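Local coordinates for protein STN1 (PDB 3KEY) that regulates telomere length and protects telomere ends, limiting telomerase loading through its interaction with Cdc13, at residues Val68-Lys80 with Pro128-Lys140. Residues are numbered along the deposited sequence; the frame is centred on the assembly and turned at random.
Sequences VNRLVSQGLIGLK and PYITTNGIVDVFK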
loop_
_atom_site.group_PDB
_atom_site.type_symbol
_atom_site.label_atom_id
_atom_site.label_comp_id
_atom_site.label_asym_id
_atom_site.label_seq_id
_atom_site.Cartn_x
_atom_site.Cartn_y
_atom_site.Cartn_z
ATOM N N VAL A 68 7.379 -8.567 -0.695
ATOM C CA VAL A 68 6.170 -9.221 -0.209
ATOM C C VAL A 68 6.142 -9.233 1.310
ATOM O O VAL A 68 5.096 -8.993 1.914
ATOM C CB VAL A 68 6.024 -10.680 -0.714
ATOM C CG1 VAL A 68 5.870 -10.696 -2.230
ATOM C CG2 VAL A 68 7.217 -11.508 -0.273
ATOM N N ASN A 69 7.291 -9.498 1.928
ATOM C CA ASN A 69 7.352 -9.529 3.382
ATOM C C ASN A 69 7.055 -8.164 3.997
ATOM O O ASN A 69 6.465 -8.096 5.074
ATOM C CB ASN A 69 8.714 -10.047 3.863
ATOM C CG ASN A 69 8.911 -11.544 3.579
ATOM O OD1 ASN A 69 7.979 -12.236 3.152
ATOM N ND2 ASN A 69 10.123 -12.045 3.825
ATOM N N ARG A 70 7.452 -7.079 3.329
ATOM C CA ARG A 70 7.176 -5.745 3.857
ATOM C C ARG A 70 5.662 -5.535 3.908
ATOM O O ARG A 70 5.139 -4.992 4.879
ATOM C CB ARG A 70 7.800 -4.648 2.976
ATOM C CG ARG A 70 9.324 -4.607 2.959
ATOM C CD ARG A 70 9.846 -3.474 2.064
ATOM N NE ARG A 70 11.254 -3.654 1.703
ATOM C CZ ARG A 70 11.940 -2.840 0.903
ATOM N NH1 ARG A 70 11.356 -1.772 0.373
ATOM N NH2 ARG A 70 13.212 -3.099 0.623
ATOM N N LEU A 71 4.967 -5.965 2.856
ATOM C CA LEU A 71 3.517 -5.828 2.776
ATOM C C LEU A 71 2.798 -6.689 3.820
ATOM O O LEU A 71 1.915 -6.202 4.529
ATOM C CB LEU A 71 3.031 -6.190 1.366
ATOM C CG LEU A 71 3.533 -5.255 0.256
ATOM C CD1 LEU A 71 3.099 -5.761 -1.108
ATOM C CD2 LEU A 71 2.999 -3.846 0.508
ATOM N N VAL A 72 3.173 -7.963 3.915
ATOM C CA VAL A 72 2.559 -8.861 4.893
ATOM C C VAL A 72 2.807 -8.299 6.293
ATOM O O VAL A 72 1.937 -8.339 7.156
ATOM C CB VAL A 72 3.170 -10.289 4.827
ATOM C CG1 VAL A 72 2.557 -11.169 5.921
ATOM C CG2 VAL A 72 2.931 -10.903 3.454
ATOM N N SER A 73 4.005 -7.763 6.494
ATOM C CA SER A 73 4.416 -7.193 7.773
ATOM C C SER A 73 3.589 -5.978 8.216
ATOM O O SER A 73 3.460 -5.710 9.416
ATOM C CB SER A 73 5.896 -6.812 7.693
ATOM O OG SER A 73 6.315 -6.127 8.854
ATOM N N GLN A 74 3.045 -5.238 7.250
ATOM C CA GLN A 74 2.227 -4.067 7.558
ATOM C C GLN A 74 0.753 -4.449 7.594
ATOM O O GLN A 74 -0.107 -3.605 7.844
ATOM C CB GLN A 74 2.419 -2.974 6.507
ATOM C CG GLN A 74 3.822 -2.424 6.410
ATOM C CD GLN A 74 3.882 -1.192 5.524
ATOM O OE1 GLN A 74 3.471 -1.226 4.366
ATOM N NE2 GLN A 74 4.394 -0.096 6.067
ATOM N N GLY A 75 0.472 -5.721 7.317
ATOM C CA GLY A 75 -0.895 -6.209 7.319
ATOM C C GLY A 75 -1.667 -5.877 6.058
ATOM O O GLY A 75 -2.884 -6.064 6.006
ATOM N N LEU A 76 -0.969 -5.389 5.032
ATOM C CA LEU A 76 -1.628 -5.016 3.779
ATOM C C LEU A 76 -2.134 -6.234 2.994
ATOM O O LEU A 76 -3.148 -6.168 2.290
ATOM C CB LEU A 76 -0.686 -4.151 2.937
ATOM C CG LEU A 76 -0.441 -2.778 3.589
ATOM C CD1 LEU A 76 0.563 -1.967 2.779
ATOM C CD2 LEU A 76 -1.771 -2.022 3.700
ATOM N N ILE A 77 -1.414 -7.342 3.105
ATOM C CA ILE A 77 -1.844 -8.585 2.477
ATOM C C ILE A 77 -1.510 -9.684 3.463
ATOM O O ILE A 77 -0.629 -9.534 4.310
ATOM C CB ILE A 77 -1.119 -8.906 1.136
ATOM C CG1 ILE A 77 0.385 -9.020 1.374
ATOM C CG2 ILE A 77 -1.488 -7.873 0.084
ATOM C CD1 ILE A 77 1.156 -9.491 0.155
ATOM N N GLY A 78 -2.225 -10.792 3.364
ATOM C CA GLY A 78 -1.934 -11.889 4.256
ATOM C C GLY A 78 -1.553 -13.109 3.473
ATOM O O GLY A 78 -1.830 -13.214 2.256
ATOM N N LEU A 79 -0.898 -14.023 4.179
ATOM C CA LEU A 79 -0.497 -15.296 3.605
ATOM C C LEU A 79 -1.690 -16.171 3.936
ATOM O O LEU A 79 -1.812 -16.631 5.076
ATOM C CB LEU A 79 0.753 -15.815 4.319
ATOM C CG LEU A 79 1.434 -17.048 3.741
ATOM C CD1 LEU A 79 1.829 -16.835 2.290
ATOM C CD2 LEU A 79 2.635 -17.283 4.626
ATOM N N LYS A 80 -2.605 -16.362 2.995
ATOM C CA LYS A 80 -3.745 -17.180 3.358
ATOM C C LYS A 80 -3.395 -18.662 3.512
ATOM O O LYS A 80 -4.042 -19.395 4.266
ATOM C CB LYS A 80 -4.881 -17.045 2.354
ATOM C CG LYS A 80 -4.644 -17.764 1.061
ATOM C CD LYS A 80 -5.933 -18.371 0.589
ATOM C CE LYS A 80 -6.921 -17.253 0.364
ATOM N NZ LYS A 80 -8.238 -17.802 0.057
ATOM N N PRO A 128 -6.459 -7.499 12.451
ATOM C CA PRO A 128 -5.604 -7.200 13.610
ATOM C C PRO A 128 -4.159 -6.799 13.279
ATOM O O PRO A 128 -3.531 -6.044 14.025
ATOM C CB PRO A 128 -5.637 -8.501 14.416
ATOM C CG PRO A 128 -6.931 -9.149 13.998
ATOM C CD PRO A 128 -6.974 -8.878 12.523
ATOM N N TYR A 129 -3.640 -7.301 12.161
ATOM C CA TYR A 129 -2.253 -7.040 11.780
ATOM C C TYR A 129 -1.988 -5.746 11.028
ATOM O O TYR A 129 -0.834 -5.427 10.731
ATOM C CB TYR A 129 -1.706 -8.215 10.960
ATOM C CG TYR A 129 -1.699 -9.544 11.691
ATOM C CD1 TYR A 129 -1.407 -10.727 11.014
ATOM C CD2 TYR A 129 -2.002 -9.626 13.056
ATOM C CE1 TYR A 129 -1.421 -11.961 11.674
ATOM C CE2 TYR A 129 -2.018 -10.858 13.724
ATOM C CZ TYR A 129 -1.727 -12.019 13.023
ATOM O OH TYR A 129 -1.748 -13.240 13.656
ATOM N N ILE A 130 -3.033 -4.993 10.707
ATOM C CA ILE A 130 -2.799 -3.748 9.991
ATOM C C ILE A 130 -2.076 -2.777 10.921
ATOM O O ILE A 130 -2.388 -2.687 12.107
ATOM C CB ILE A 130 -4.112 -3.129 9.486
ATOM C CG1 ILE A 130 -3.799 -1.959 8.561
ATOM C CG2 ILE A 130 -4.967 -2.670 10.652
ATOM C CD1 ILE A 130 -5.029 -1.296 8.011
ATOM N N THR A 131 -1.083 -2.078 10.385
ATOM C CA THR A 131 -0.304 -1.123 11.164
ATOM C C THR A 131 -0.610 0.291 10.695
ATOM O O THR A 131 -1.245 0.482 9.657
ATOM C CB THR A 131 1.202 -1.355 10.989
ATOM O OG1 THR A 131 1.561 -1.103 9.623
ATOM C CG2 THR A 131 1.575 -2.803 11.365
ATOM N N THR A 132 -0.144 1.282 11.447
ATOM C CA THR A 132 -0.387 2.667 11.069
ATOM C C THR A 132 0.361 3.028 9.780
ATOM O O THR A 132 -0.156 3.785 8.961
ATOM C CB THR A 132 -0.009 3.637 12.218
ATOM O OG1 THR A 132 1.380 3.502 12.535
ATOM C CG2 THR A 132 -0.838 3.320 13.469
ATOM N N ASN A 133 1.557 2.476 9.581
ATOM C CA ASN A 133 2.304 2.759 8.355
ATOM C C ASN A 133 1.568 2.192 7.146
ATOM O O ASN A 133 1.595 2.775 6.061
ATOM C CB ASN A 133 3.714 2.174 8.417
ATOM C CG ASN A 133 4.568 2.839 9.479
ATOM O OD1 ASN A 133 4.526 4.059 9.649
ATOM N ND2 ASN A 133 5.355 2.041 10.196
ATOM N N GLY A 134 0.916 1.050 7.334
ATOM C CA GLY A 134 0.163 0.458 6.243
ATOM C C GLY A 134 -1.028 1.332 5.884
ATOM O O GLY A 134 -1.283 1.587 4.710
ATOM N N ILE A 135 -1.759 1.794 6.896
ATOM C CA ILE A 135 -2.922 2.645 6.675
ATOM C C ILE A 135 -2.505 3.966 6.036
ATOM O O ILE A 135 -3.216 4.500 5.186
ATOM C CB ILE A 135 -3.674 2.921 7.992
ATOM C CG1 ILE A 135 -4.376 1.648 8.452
ATOM C CG2 ILE A 135 -4.718 3.996 7.788
ATOM C CD1 ILE A 135 -5.072 1.783 9.781
ATOM N N VAL A 136 -1.354 4.489 6.449
ATOM C CA VAL A 136 -0.850 5.726 5.870
ATOM C C VAL A 136 -0.628 5.554 4.364
ATOM O O VAL A 136 -1.033 6.399 3.576
ATOM C CB VAL A 136 0.492 6.156 6.525
ATOM C CG1 VAL A 136 1.153 7.260 5.702
ATOM C CG2 VAL A 136 0.242 6.636 7.950
ATOM N N ASP A 137 0.005 4.461 3.951
ATOM C CA ASP A 137 0.243 4.292 2.524
ATOM C C ASP A 137 -1.046 4.100 1.736
ATOM O O ASP A 137 -1.145 4.547 0.598
ATOM C CB ASP A 137 1.237 3.151 2.261
ATOM C CG ASP A 137 2.650 3.498 2.737
ATOM O OD1 ASP A 137 2.958 4.709 2.827
ATOM O OD2 ASP A 137 3.452 2.579 3.014
ATOM N N VAL A 138 -2.046 3.459 2.331
ATOM C CA VAL A 138 -3.299 3.287 1.609
ATOM C C VAL A 138 -3.970 4.655 1.407
ATOM O O VAL A 138 -4.402 4.986 0.297
ATOM C CB VAL A 138 -4.261 2.322 2.352
ATOM C CG1 VAL A 138 -5.630 2.304 1.659
ATOM C CG2 VAL A 138 -3.665 0.915 2.356
ATOM N N PHE A 139 -4.031 5.456 2.467
ATOM C CA PHE A 139 -4.649 6.776 2.361
ATOM C C PHE A 139 -3.882 7.715 1.426
ATOM O O PHE A 139 -4.500 8.483 0.687
ATOM C CB PHE A 139 -4.834 7.415 3.750
ATOM C CG PHE A 139 -6.112 6.987 4.441
ATOM C CD1 PHE A 139 -6.169 5.796 5.157
ATOM C CD2 PHE A 139 -7.273 7.751 4.314
ATOM C CE1 PHE A 139 -7.367 5.365 5.740
ATOM C CE2 PHE A 139 -8.477 7.335 4.890
ATOM C CZ PHE A 139 -8.525 6.137 5.604
ATOM N N LYS A 140 -2.549 7.647 1.436
ATOM C CA LYS A 140 -1.766 8.488 0.533
ATOM C C LYS A 140 -2.146 8.201 -0.928
ATOM O O LYS A 140 -2.375 9.125 -1.716
ATOM C CB LYS A 140 -0.261 8.257 0.733
ATOM C CG LYS A 140 0.328 9.001 1.929
ATOM C CD LYS A 140 1.832 8.771 2.069
ATOM C CE LYS A 140 2.426 9.655 3.173
ATOM N NZ LYS A 140 3.893 9.406 3.346
#
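The side-chain amide of Gln74 turns one face to the backbone of Gly134, whose CA stands over that face 4.1 Å from Gln74 CD. The amide nitrogen reaches past the glycine to Asn133, NE2 lying 3.3 Å from its CB; the Gln74 and Asn133 amide planes are only modestly inclined to each other, while the Asp137 carboxylate is turned more steeply, by 54°. These groups join the two winged helix-turn-helix domains of the Stn1 C-terminal region: in each, the helix that precedes the wing hairpin takes part, 56-73 with its C-terminal end and 132-149 with its N-terminal end. Gln74 OE1 and Asp137 OD2 both turn to Lys7, which makes a salt bridge to the carboxylate and a weak hydrogen bond to the amide. With an alanine at Gln74, the amide lying against Gly134 would be gone, and Lys7 would probably keep its salt bridge to Asp137 but lose the weak bond to OE1. Helix 56-73 ends in a Schellman motif at Gly75. The positive phi of Gly75 goes with tight packing: a side chain there would run into Tyr129 O and Ile130 CA, and Gly75 CA instead makes a CA-H...O contact with Tyr129 O. Gly134 is likewise bare where the backbones close to 5.1 Å between Gln74 CA and Gly134 CA. Deeper in, Leu76 CD2 meets Val138 CG2 at 3.7 Å, the two side chains running alongside each other in opposing senses, with helix 90-108 placing Leu95 against Leu76 and Phe96 against Val138. The main polar link across the interface is Thr131 N to Gln74 O, 3.1 Å, with the donor lifted 42° out of the carbonyl plane. Thr131 also N-caps helix 132-149: OG1, between backbone N and carbonyl carbon (chi1 64°), turns back over the first turn and accepts from Gly134 N at 3.2 Å.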